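Local atomic coordinates of AT-less polyketide synthase (Streptomyces platensis subsp. rosaceus, PDB entry 4TKT), a protein that probably catalyses decarboxylative condensation of acyl chains as a ketosynthase domain of the AT-less type I polyketide synthase that makes isomigrastatin. Residues Gly114-Ala119 with Gly129-Phe134; Arg121-Glu126 with Leu261-Ala266; Arg168-Leu173 with Gly177-Val182. All blocks are in the same frame, centred on the assembly; numbering follows the deposited sequence.

Contact 1: residues Gly114-Ala119 with Gly129-Phe134; sequences GALRAA and GDIGVF. With SO4 (sulfate ion), chain C.
Arg-117 and Leu-116, neighbours on helix 113-121, meet Asp-130 and Ile-131 where strand 129-136 enters the central mixed sheet of the ketosynthase, a thiolase-type fold in which helices pack against beta-sheets. The backbones come closest at Arg-117 and Asp-130, with 5.6 Å between their CA atoms. The side chain of Arg-117 lies beside that of Asp-130, pointing the same way, and then leads off toward the sulfate. Its CB lies 4.0 Å from Asp-130 OD2, and CG then settles against the end of Ile-131, 3.7 Å from CD1, while still keeping beside the carboxylate. The next carbon, CD, is 3.9 Å from Asp-130 OD2, so the acid flanks the aliphatic part of the arginine rather than its guanidinium. At this point the chain bends (chi3 -62°) and carries NE away from the acid, leaving 5.1 Å between Arg-117 NE and Asp-130 OD2: opposite charges that may attract but do not pair. Asp-130 OD1 accepts a hydrogen bond from Ser-176 N.

Beside this polar strip, Leu-116 closes the apolar side. With CG anti to the backbone N (chi1 -175°), its branch leads to the strand, and CD2 meets Ile-131 CD1 at 3.6 Å, the two side chains crossing at about a right angle. Ile-131 CD1 thus touches both helix residues, and Leu-116 continues inward to Leu-257 of strand 252-260.

The guanidinium of Arg-117 has Gly-114 CA over one face, offset toward the rim, a turn back along the helix. NH1 is bonded to Leu-173 O. On the sulfate, probably a crystallisation ion, NE holds O4, and NH2 donates to O2 at 2.9 Å with an N-H...O angle of 150°.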
ATOM      1  N   GLY A 114       8.406  18.210   3.467  1.00 33.34           N
ATOM      2  CA  GLY A 114       8.273  19.633   3.218  1.00 34.58           C
ATOM      3  C   GLY A 114       7.700  19.949   1.854  1.00 47.04           C
ATOM      4  O   GLY A 114       6.842  20.822   1.717  1.00 51.68           O
ATOM      5  N   ALA A 115       8.172  19.233   0.841  1.00 35.73           N
ATOM      6  CA  ALA A 115       7.714  19.449  -0.523  1.00 36.65           C
ATOM      7  C   ALA A 115       6.238  19.099  -0.656  1.00 44.23           C
ATOM      8  O   ALA A 115       5.475  19.821  -1.298  1.00 54.04           O
ATOM      9  CB  ALA A 115       8.546  18.632  -1.499  1.00 37.29           C
ATOM     10  N   LEU A 116       5.841  17.990  -0.040  1.00 38.05           N
ATOM     11  CA  LEU A 116       4.457  17.540  -0.103  1.00 33.02           C
ATOM     12  C   LEU A 116       3.517  18.560   0.534  1.00 37.79           C
ATOM     13  O   LEU A 116       2.458  18.858  -0.016  1.00 34.09           O
ATOM     14  CB  LEU A 116       4.298  16.180   0.576  1.00 31.47           C
ATOM     15  CG  LEU A 116       2.910  15.545   0.466  1.00 32.39           C
ATOM     16  CD1 LEU A 116       2.488  15.431  -0.988  1.00 33.45           C
ATOM     17  CD2 LEU A 116       2.887  14.181   1.137  1.00 34.69           C
ATOM     18  N   ARG A 117       3.907  19.099   1.686  1.00 37.92           N
ATOM     19  CA  ARG A 117       3.098  20.117   2.354  1.00 32.86           C
ATOM     20  C   ARG A 117       2.950  21.367   1.488  1.00 41.29           C
ATOM     21  O   ARG A 117       1.853  21.912   1.358  1.00 40.46           O
ATOM     22  CB  ARG A 117       3.702  20.486   3.708  1.00 32.67           C
ATOM     23  CG  ARG A 117       3.686  19.352   4.719  1.00 37.01           C
ATOM     24  CD  ARG A 117       4.091  19.832   6.101  1.00 36.48           C
ATOM     25  NE  ARG A 117       5.456  20.351   6.129  1.00 39.79           N
ATOM     26  CZ  ARG A 117       6.518  19.648   6.512  1.00 39.72           C
ATOM     27  NH1 ARG A 117       6.381  18.390   6.908  1.00 30.63           N
ATOM     28  NH2 ARG A 117       7.719  20.206   6.503  1.00 43.03           N
ATOM     29  N   ALA A 118       4.051  21.811   0.891  1.00 40.76           N
ATOM     30  CA  ALA A 118       4.036  22.990   0.029  1.00 43.18           C
ATOM     31  C   ALA A 118       3.101  22.802  -1.163  1.00 44.26           C
ATOM     32  O   ALA A 118       2.313  23.690  -1.491  1.00 47.10           O
ATOM     33  CB  ALA A 118       5.441  23.313  -0.453  1.00 38.93           C
ATOM     34  N   ALA A 119       3.191  21.643  -1.807  1.00 37.25           N
ATOM     35  CA  ALA A 119       2.368  21.350  -2.974  1.00 37.74           C
ATOM     36  C   ALA A 119       0.889  21.275  -2.603  1.00 47.58           C
ATOM     37  O   ALA A 119       0.026  21.704  -3.367  1.00 56.23           O
ATOM     38  CB  ALA A 119       2.817  20.049  -3.625  1.00 37.18           C
ATOM     39  N   GLY A 129      -6.370  22.214   5.708  1.00 31.58           N
ATOM     40  CA  GLY A 129      -5.217  21.375   5.975  1.00 30.53           C
ATOM     41  C   GLY A 129      -4.418  21.095   4.719  1.00 33.41           C
ATOM     42  O   GLY A 129      -4.920  21.259   3.609  1.00 35.81           O
ATOM     43  N   ASP A 130      -3.168  20.679   4.889  1.00 33.73           N
ATOM     44  CA  ASP A 130      -2.329  20.335   3.748  1.00 31.28           C
ATOM     45  C   ASP A 130      -2.432  18.843   3.425  1.00 34.01           C
ATOM     46  O   ASP A 130      -2.933  18.463   2.367  1.00 39.49           O
ATOM     47  CB  ASP A 130      -0.870  20.742   4.006  1.00 29.94           C
ATOM     48  CG  ASP A 130      -0.398  20.400   5.413  1.00 35.95           C
ATOM     49  OD1 ASP A 130      -0.859  19.385   5.975  1.00 39.34           O
ATOM     50  OD2 ASP A 130       0.443  21.149   5.956  1.00 36.31           O
ATOM     51  N   ILE A 131      -1.972  18.005   4.351  1.00 29.65           N
ATOM     52  CA  ILE A 131      -1.977  16.557   4.173  1.00 27.66           C
ATOM     53  C   ILE A 131      -2.979  15.879   5.103  1.00 34.36           C
ATOM     54  O   ILE A 131      -2.928  16.065   6.318  1.00 35.85           O
ATOM     55  CB  ILE A 131      -0.585  15.950   4.445  1.00 27.16           C
ATOM     56  CG1 ILE A 131       0.498  16.687   3.660  1.00 35.05           C
ATOM     57  CG2 ILE A 131      -0.577  14.465   4.124  1.00 26.69           C
ATOM     58  CD1 ILE A 131       1.891  16.201   3.972  1.00 27.52           C
ATOM     59  N   GLY A 132      -3.878  15.085   4.532  1.00 31.79           N
ATOM     60  CA  GLY A 132      -4.827  14.324   5.327  1.00 26.77           C
ATOM     61  C   GLY A 132      -4.417  12.870   5.459  1.00 26.09           C
ATOM     62  O   GLY A 132      -3.798  12.309   4.558  1.00 26.17           O
ATOM     63  N   VAL A 133      -4.756  12.254   6.587  1.00 25.56           N
ATOM     64  CA  VAL A 133      -4.401  10.858   6.821  1.00 25.00           C
ATOM     65  C   VAL A 133      -5.634  10.045   7.200  1.00 24.97           C
ATOM     66  O   VAL A 133      -6.274  10.304   8.219  1.00 24.93           O
ATOM     67  CB  VAL A 133      -3.332  10.719   7.924  1.00 24.45           C
ATOM     68  CG1 VAL A 133      -2.904   9.270   8.067  1.00 24.02           C
ATOM     69  CG2 VAL A 133      -2.127  11.592   7.604  1.00 29.45           C
ATOM     70  N   PHE A 134      -5.962   9.067   6.366  1.00 25.67           N
ATOM     71  CA  PHE A 134      -7.149   8.247   6.562  1.00 25.34           C
ATOM     72  C   PHE A 134      -6.759   6.783   6.605  1.00 25.01           C
ATOM     73  O   PHE A 134      -6.414   6.193   5.582  1.00 32.91           O
ATOM     74  CB  PHE A 134      -8.165   8.496   5.448  1.00 26.27           C
ATOM     75  CG  PHE A 134      -8.627   9.917   5.363  1.00 33.42           C
ATOM     76  CD1 PHE A 134      -7.892  10.858   4.664  1.00 27.01           C
ATOM     77  CD2 PHE A 134      -9.794  10.319   5.992  1.00 32.13           C
ATOM     78  CE1 PHE A 134      -8.312  12.169   4.591  1.00 35.51           C
ATOM     79  CE2 PHE A 134     -10.219  11.628   5.923  1.00 27.74           C
ATOM     80  CZ  PHE A 134      -9.476  12.554   5.221  1.00 36.37           C
TER
HETATM   81  S   SO4 C4002       6.590  23.977   5.887  1.00 78.22           S
HETATM   82  O1  SO4 C4002       6.809  25.371   6.263  1.00 79.67           O
HETATM   83  O2  SO4 C4002       7.586  23.138   6.547  1.00 72.69           O
HETATM   84  O3  SO4 C4002       6.717  23.832   4.439  1.00 79.59           O
HETATM   85  O4  SO4 C4002       5.251  23.570   6.302  1.00 76.81           O

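Contact 2: residues Arg121-Glu126 with Leu261-Ala266; sequences RARVAE and LADAVA. With SO4 (sulfate ion), chain C.
Arg-123 lays its side chain over Asp-263 and reaches on to Ala-266, joining the turn after helix 113-121 to the short helix 261-266 at the protein surface. Arg-123 sits in a type I turn running from Arg-121 to Val-124 and points its CB at the helix, whereas Asp-263 and Ala-266, one helical turn apart, point back at it. The side chains of Arg-123 and Asp-263 slide past each other in opposite directions. Asp-263 OD2 rests on the aliphatic base of the arginine, 3.2 Å from Arg-123 CG and 3.3 Å from CB. A bend at chi2 (-53°), followed by a nearly straight run, then draws the guanidinium along the carboxylate, and Asp-263 OD1 comes to lie over one of its faces, the two planes 31° apart. Further out, Arg-123 NH2 touches Ala-266 CB at 3.5 Å. That same nitrogen makes its salt bridge with Asp-267, the residue following the helix segment.

Arg-121, the first residue of the turn, faces away from all this and gives the sulfate a weak hydrogen bond, from NH2 to O3.

Since Asp-263 OD2 stands well out of the guanidinium plane, 4.1 Å from Arg-123 NE, no N-H is aimed at it, so any attraction between the two groups is probably one of charge, not a hydrogen bond. With a lysine in place of Asp-263, Arg-123 would probably lose the nearby negative charge and the packing of OD2 on its CB and CG, and its side chain would be less firmly placed. The chemistry therefore implies a division of labour: Asp-267 supplies the directional bond, while Asp-263 probably adds an undirected electrostatic pull that solvent at this surface is likely to weaken.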
ATOM      1  N   ARG A 121      -0.600  22.682   0.221  1.00 35.39           N
ATOM      2  CA  ARG A 121      -1.047  23.966   0.751  1.00 36.26           C
ATOM      3  C   ARG A 121      -1.460  24.953  -0.343  1.00 49.02           C
ATOM      4  O   ARG A 121      -2.356  25.777  -0.144  1.00 54.68           O
ATOM      5  CB  ARG A 121       0.059  24.574   1.616  1.00 52.11           C
ATOM      6  CG  ARG A 121      -0.233  25.961   2.157  1.00 60.29           C
ATOM      7  CD  ARG A 121       0.803  26.375   3.194  1.00 66.55           C
ATOM      8  NE  ARG A 121       2.174  26.210   2.716  1.00 69.61           N
ATOM      9  CZ  ARG A 121       3.000  25.249   3.124  1.00 67.12           C
ATOM     10  NH1 ARG A 121       2.595  24.360   4.021  1.00 66.08           N
ATOM     11  NH2 ARG A 121       4.230  25.177   2.635  1.00 65.07           N
ATOM     12  N   ALA A 122      -0.815  24.855  -1.501  1.00 46.96           N
ATOM     13  CA  ALA A 122      -1.062  25.786  -2.598  1.00 47.44           C
ATOM     14  C   ALA A 122      -2.396  25.538  -3.301  1.00 44.47           C
ATOM     15  O   ALA A 122      -2.851  26.367  -4.088  1.00 42.24           O
ATOM     16  CB  ALA A 122       0.072  25.713  -3.605  1.00 41.84           C
ATOM     17  N   ARG A 123      -3.020  24.402  -3.019  1.00 41.86           N
ATOM     18  CA  ARG A 123      -4.222  24.008  -3.745  1.00 43.33           C
ATOM     19  C   ARG A 123      -5.506  24.191  -2.935  1.00 45.38           C
ATOM     20  O   ARG A 123      -6.605  23.995  -3.455  1.00 46.32           O
ATOM     21  CB  ARG A 123      -4.101  22.553  -4.199  1.00 37.91           C
ATOM     22  CG  ARG A 123      -2.911  22.291  -5.106  1.00 39.87           C
ATOM     23  CD  ARG A 123      -2.908  23.242  -6.290  1.00 42.44           C
ATOM     24  NE  ARG A 123      -1.980  22.811  -7.330  1.00 45.51           N
ATOM     25  CZ  ARG A 123      -1.777  23.469  -8.466  1.00 51.26           C
ATOM     26  NH1 ARG A 123      -2.435  24.594  -8.709  1.00 61.23           N
ATOM     27  NH2 ARG A 123      -0.913  23.003  -9.358  1.00 47.36           N
ATOM     28  N   VAL A 124      -5.365  24.566  -1.668  1.00 46.07           N
ATOM     29  CA  VAL A 124      -6.522  24.734  -0.791  1.00 44.36           C
ATOM     30  C   VAL A 124      -6.536  26.101  -0.113  1.00 37.36           C
ATOM     31  O   VAL A 124      -5.587  26.874  -0.232  1.00 48.03           O
ATOM     32  CB  VAL A 124      -6.567  23.638   0.290  1.00 41.13           C
ATOM     33  CG1 VAL A 124      -6.756  22.274  -0.350  1.00 34.75           C
ATOM     34  CG2 VAL A 124      -5.298  23.666   1.129  1.00 39.17           C
ATOM     35  N   ALA A 125      -7.616  26.389   0.606  1.00 42.17           N
ATOM     36  CA  ALA A 125      -7.779  27.671   1.286  1.00 43.61           C
ATOM     37  C   ALA A 125      -6.763  27.853   2.409  1.00 48.76           C
ATOM     38  O   ALA A 125      -6.033  26.923   2.753  1.00 49.34           O
ATOM     39  CB  ALA A 125      -9.192  27.802   1.830  1.00 39.06           C
ATOM     40  N   GLU A 126      -6.735  29.054   2.980  1.00 50.09           N
ATOM     41  CA  GLU A 126      -5.740  29.419   3.984  1.00 50.55           C
ATOM     42  C   GLU A 126      -5.762  28.498   5.201  1.00 49.48           C
ATOM     43  O   GLU A 126      -4.734  27.940   5.579  1.00 52.31           O
ATOM     44  CB  GLU A 126      -5.947  30.868   4.435  1.00 53.30           C
ATOM     45  N   LEU A 261      -6.698  15.213  -9.765  1.00 42.06           N
ATOM     46  CA  LEU A 261      -5.963  14.930 -10.996  1.00 36.52           C
ATOM     47  C   LEU A 261      -5.325  16.167 -11.622  1.00 45.11           C
ATOM     48  O   LEU A 261      -4.191  16.111 -12.096  1.00 47.07           O
ATOM     49  CB  LEU A 261      -6.890  14.261 -12.014  1.00 37.48           C
ATOM     50  CG  LEU A 261      -6.238  13.811 -13.321  1.00 38.73           C
ATOM     51  CD1 LEU A 261      -5.025  12.941 -13.040  1.00 37.80           C
ATOM     52  CD2 LEU A 261      -7.243  13.061 -14.174  1.00 39.57           C
ATOM     53  N   ALA A 262      -6.052  17.278 -11.619  1.00 44.63           N
ATOM     54  CA  ALA A 262      -5.552  18.519 -12.202  1.00 45.93           C
ATOM     55  C   ALA A 262      -4.279  18.991 -11.506  1.00 44.74           C
ATOM     56  O   ALA A 262      -3.341  19.457 -12.154  1.00 49.42           O
ATOM     57  CB  ALA A 262      -6.619  19.599 -12.137  1.00 41.00           C
ATOM     58  N   ASP A 263      -4.254  18.860 -10.183  1.00 39.68           N
ATOM     59  CA  ASP A 263      -3.114  19.298  -9.386  1.00 37.63           C
ATOM     60  C   ASP A 263      -1.907  18.390  -9.593  1.00 40.15           C
ATOM     61  O   ASP A 263      -0.770  18.858  -9.630  1.00 42.13           O
ATOM     62  CB  ASP A 263      -3.492  19.343  -7.905  1.00 42.87           C
ATOM     63  CG  ASP A 263      -4.732  20.175  -7.648  1.00 50.33           C
ATOM     64  OD1 ASP A 263      -5.349  20.634  -8.630  1.00 53.06           O
ATOM     65  OD2 ASP A 263      -5.100  20.357  -6.469  1.00 55.69           O
ATOM     66  N   ALA A 264      -2.154  17.091  -9.725  1.00 36.12           N
ATOM     67  CA  ALA A 264      -1.076  16.139  -9.967  1.00 42.79           C
ATOM     68  C   ALA A 264      -0.456  16.368 -11.341  1.00 45.96           C
ATOM     69  O   ALA A 264       0.766  16.377 -11.486  1.00 51.48           O
ATOM     70  CB  ALA A 264      -1.584  14.715  -9.846  1.00 34.85           C
ATOM     71  N   VAL A 265      -1.306  16.551 -12.345  1.00 46.94           N
ATOM     72  CA  VAL A 265      -0.844  16.810 -13.703  1.00 47.74           C
ATOM     73  C   VAL A 265      -0.024  18.096 -13.763  1.00 50.11           C
ATOM     74  O   VAL A 265       1.037  18.135 -14.386  1.00 49.29           O
ATOM     75  CB  VAL A 265      -2.026  16.896 -14.693  1.00 45.64           C
ATOM     76  CG1 VAL A 265      -1.573  17.466 -16.024  1.00 44.25           C
ATOM     77  CG2 VAL A 265      -2.652  15.524 -14.885  1.00 41.46           C
ATOM     78  N   ALA A 266      -0.509  19.137 -13.092  1.00 54.62           N
ATOM     79  CA  ALA A 266       0.164  20.435 -13.092  1.00 42.53           C
ATOM     80  C   ALA A 266       1.512  20.392 -12.375  1.00 45.59           C
ATOM     81  O   ALA A 266       2.403  21.192 -12.666  1.00 52.78           O
ATOM     82  CB  ALA A 266      -0.728  21.489 -12.456  1.00 42.50           C
TER
HETATM   83  S   SO4 C4002       6.590  23.977   5.887  1.00 78.22           S
HETATM   84  O1  SO4 C4002       6.809  25.371   6.263  1.00 79.67           O
HETATM   85  O2  SO4 C4002       7.586  23.138   6.547  1.00 72.69           O
HETATM   86  O3  SO4 C4002       6.717  23.832   4.439  1.00 79.59           O
HETATM   87  O4  SO4 C4002       5.251  23.570   6.302  1.00 76.81           O

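Contact 3: residues Arg168-Leu173 with Gly177-Val182; sequences RVSYFL and GPSVTV
Neither Ser-170 nor Ser-179 brings a flat group to their meeting, so no face or edge is engaged across it; the ring of Phe-172 turns instead to an edge-to-face stack with Phe-81. What joins helix 163-173 to strand 179-182 is a pair of hydroxyls, Ser-170 OG and Ser-179 OG, 2.7 Å apart. The distance suits a hydrogen bond, but its direction stays open because Ser-170 OG is also bonded to Ala-166 O, one turn back in its own helix. Ser-179 OG stands anti to the backbone N (chi1 -174°), which extends it to the helix, where Asn-167 OD1 is a second partner. A water lies 2.8 Å from Ser-170 OG and gives Gly-177 O a weak hydrogen bond, a loose, water-mediated link between the helix and Gly-177.

Behind the serines, Val-133 of strand 129-136 packs on Ser-170 and Val-169. Strands 129-136 and 179-182 are parallel neighbours, and helix 163-173 belongs to the connection between them: a beta-alpha-beta crossover of the thiolase-type fold. In ketosynthases the strand in this position leads to the nucleophilic cysteine, at the turn before the following helix.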
ATOM      1  N   ARG A 168      -0.239   9.240  14.540  1.00 22.60           N
ATOM      2  CA  ARG A 168       1.219   9.228  14.591  1.00 22.69           C
ATOM      3  C   ARG A 168       1.828   9.576  13.243  1.00 21.99           C
ATOM      4  O   ARG A 168       2.888  10.198  13.183  1.00 29.94           O
ATOM      5  CB  ARG A 168       1.743   7.872  15.063  1.00 19.62           C
ATOM      6  CG  ARG A 168       1.455   7.608  16.522  1.00 36.89           C
ATOM      7  CD  ARG A 168       2.360   6.544  17.095  1.00 42.02           C
ATOM      8  NE  ARG A 168       1.989   6.236  18.472  1.00 49.52           N
ATOM      9  CZ  ARG A 168       2.306   6.994  19.518  1.00 56.39           C
ATOM     10  NH1 ARG A 168       3.004   8.110  19.344  1.00 56.17           N
ATOM     11  NH2 ARG A 168       1.923   6.636  20.736  1.00 60.25           N
ATOM     12  N   VAL A 169       1.160   9.175  12.166  1.00 22.65           N
ATOM     13  CA  VAL A 169       1.612   9.538  10.828  1.00 25.25           C
ATOM     14  C   VAL A 169       1.475  11.045  10.638  1.00 25.46           C
ATOM     15  O   VAL A 169       2.414  11.708  10.202  1.00 33.23           O
ATOM     16  CB  VAL A 169       0.823   8.795   9.732  1.00 19.63           C
ATOM     17  CG1 VAL A 169       1.150   9.357   8.368  1.00 20.14           C
ATOM     18  CG2 VAL A 169       1.134   7.311   9.775  1.00 19.29           C
ATOM     19  N   SER A 170       0.309  11.582  10.983  1.00 22.82           N
ATOM     20  CA  SER A 170       0.070  13.020  10.890  1.00 25.25           C
ATOM     21  C   SER A 170       1.100  13.801  11.693  1.00 27.45           C
ATOM     22  O   SER A 170       1.626  14.814  11.231  1.00 26.13           O
ATOM     23  CB  SER A 170      -1.337  13.365  11.378  1.00 20.84           C
ATOM     24  OG  SER A 170      -2.321  12.719  10.593  1.00 23.32           O
ATOM     25  N   TYR A 171       1.381  13.319  12.899  1.00 24.21           N
ATOM     26  CA  TYR A 171       2.373  13.941  13.763  1.00 20.98           C
ATOM     27  C   TYR A 171       3.751  13.916  13.105  1.00 30.10           C
ATOM     28  O   TYR A 171       4.452  14.928  13.064  1.00 33.22           O
ATOM     29  CB  TYR A 171       2.415  13.233  15.118  1.00 20.66           C
ATOM     30  CG  TYR A 171       3.421  13.815  16.084  1.00 24.36           C
ATOM     31  CD1 TYR A 171       3.161  15.005  16.752  1.00 22.45           C
ATOM     32  CD2 TYR A 171       4.628  13.177  16.330  1.00 24.62           C
ATOM     33  CE1 TYR A 171       4.076  15.545  17.635  1.00 29.79           C
ATOM     34  CE2 TYR A 171       5.551  13.707  17.213  1.00 26.50           C
ATOM     35  CZ  TYR A 171       5.267  14.891  17.862  1.00 32.78           C
ATOM     36  OH  TYR A 171       6.177  15.428  18.742  1.00 37.53           O
ATOM     37  N   PHE A 172       4.123  12.757  12.575  1.00 26.88           N
ATOM     38  CA  PHE A 172       5.427  12.578  11.953  1.00 21.18           C
ATOM     39  C   PHE A 172       5.588  13.424  10.695  1.00 26.63           C
ATOM     40  O   PHE A 172       6.639  14.022  10.469  1.00 29.96           O
ATOM     41  CB  PHE A 172       5.654  11.104  11.619  1.00 24.23           C
ATOM     42  CG  PHE A 172       6.842  10.863  10.739  1.00 29.77           C
ATOM     43  CD1 PHE A 172       8.127  11.028  11.230  1.00 28.71           C
ATOM     44  CD2 PHE A 172       6.677  10.473   9.421  1.00 32.53           C
ATOM     45  CE1 PHE A 172       9.227  10.809  10.421  1.00 33.02           C
ATOM     46  CE2 PHE A 172       7.772  10.251   8.607  1.00 36.18           C
ATOM     47  CZ  PHE A 172       9.049  10.418   9.107  1.00 35.43           C
ATOM     48  N   LEU A 173       4.538  13.464   9.880  1.00 24.38           N
ATOM     49  CA  LEU A 173       4.562  14.196   8.619  1.00 29.14           C
ATOM     50  C   LEU A 173       4.391  15.695   8.810  1.00 34.13           C
ATOM     51  O   LEU A 173       4.493  16.458   7.849  1.00 29.65           O
ATOM     52  CB  LEU A 173       3.458  13.691   7.688  1.00 28.99           C
ATOM     53  CG  LEU A 173       3.551  12.268   7.145  1.00 30.18           C
ATOM     54  CD1 LEU A 173       2.370  11.988   6.233  1.00 25.88           C
ATOM     55  CD2 LEU A 173       4.859  12.083   6.404  1.00 27.52           C
ATOM     56  N   GLY A 177      -3.966  18.278   7.905  1.00 29.33           N
ATOM     57  CA  GLY A 177      -5.268  17.884   7.398  1.00 26.12           C
ATOM     58  C   GLY A 177      -5.991  16.981   8.380  1.00 27.91           C
ATOM     59  O   GLY A 177      -5.512  16.760   9.489  1.00 24.93           O
ATOM     60  N   PRO A 178      -7.162  16.464   7.984  1.00 26.90           N
ATOM     61  CA  PRO A 178      -7.885  15.508   8.828  1.00 23.16           C
ATOM     62  C   PRO A 178      -7.047  14.268   9.135  1.00 29.40           C
ATOM     63  O   PRO A 178      -6.391  13.726   8.246  1.00 30.66           O
ATOM     64  CB  PRO A 178      -9.108  15.148   7.981  1.00 23.52           C
ATOM     65  CG  PRO A 178      -9.307  16.331   7.091  1.00 29.11           C
ATOM     66  CD  PRO A 178      -7.924  16.827   6.778  1.00 32.34           C
ATOM     67  N   SER A 179      -7.057  13.844  10.393  1.00 28.35           N
ATOM     68  CA  SER A 179      -6.342  12.644  10.808  1.00 27.62           C
ATOM     69  C   SER A 179      -7.336  11.673  11.421  1.00 24.41           C
ATOM     70  O   SER A 179      -7.781  11.862  12.552  1.00 24.37           O
ATOM     71  CB  SER A 179      -5.232  12.984  11.803  1.00 24.51           C
ATOM     72  OG  SER A 179      -4.443  11.846  12.102  1.00 21.61           O
ATOM     73  N   VAL A 180      -7.692  10.642  10.661  1.00 25.37           N
ATOM     74  CA  VAL A 180      -8.808   9.774  11.025  1.00 22.71           C
ATOM     75  C   VAL A 180      -8.504   8.292  10.826  1.00 24.90           C
ATOM     76  O   VAL A 180      -7.998   7.883   9.781  1.00 25.36           O
ATOM     77  CB  VAL A 180     -10.071  10.127  10.198  1.00 21.22           C
ATOM     78  CG1 VAL A 180     -11.192   9.154  10.490  1.00 28.93           C
ATOM     79  CG2 VAL A 180     -10.526  11.544  10.489  1.00 34.56           C
ATOM     80  N   THR A 181      -8.816   7.488  11.835  1.00 20.95           N
ATOM     81  CA  THR A 181      -8.840   6.044  11.660  1.00 21.90           C
ATOM     82  C   THR A 181     -10.287   5.581  11.642  1.00 27.90           C
ATOM     83  O   THR A 181     -11.062   5.917  12.536  1.00 33.33           O
ATOM     84  CB  THR A 181      -8.078   5.304  12.765  1.00 19.31           C
ATOM     85  OG1 THR A 181      -6.739   5.805  12.842  1.00 24.36           O
ATOM     86  CG2 THR A 181      -8.038   3.811  12.467  1.00 19.15           C
ATOM     87  N   VAL A 182     -10.655   4.824  10.616  1.00 27.53           N
ATOM     88  CA  VAL A 182     -12.016   4.323  10.503  1.00 26.03           C
ATOM     89  C   VAL A 182     -12.068   2.810  10.618  1.00 24.08           C
ATOM     90  O   VAL A 182     -11.179   2.102  10.139  1.00 27.27           O
ATOM     91  CB  VAL A 182     -12.669   4.741   9.177  1.00 31.89           C
ATOM     92  CG1 VAL A 182     -12.874   6.237   9.154  1.00 35.51           C
ATOM     93  CG2 VAL A 182     -11.820   4.297   7.999  1.00 28.13           C
TER
HETATM   94  O   HOH W   1      -3.216  14.752   8.875  1.00 27.02           O

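Strand 129-136 links the set. Contacts 1 and 3, with centres 11 Å apart, share its sheet: Val-133 N and Pro-178 O, like Val-133 O and Val-180 N, are 2.8 Å apart and probably hydrogen-bonded, while Val-133 CG2 packs 3.2 Å from Ser-170 OG. Contact 2 lies 10 Å from contact 1, centre to centre, and touches it where Val-124 CG2 meets Gly-129 O at 3.5 Å. One sulfate is hydrogen-bonded by Arg-117 of contact 1 and, weakly, by Arg-121 of contact 2. Contacts 2 and 3 do not touch, their centres 20 Å apart and nearest atoms about 9 Å. The series thus passes from the surface helix 261-266 to the sheet-edge strand 179-182.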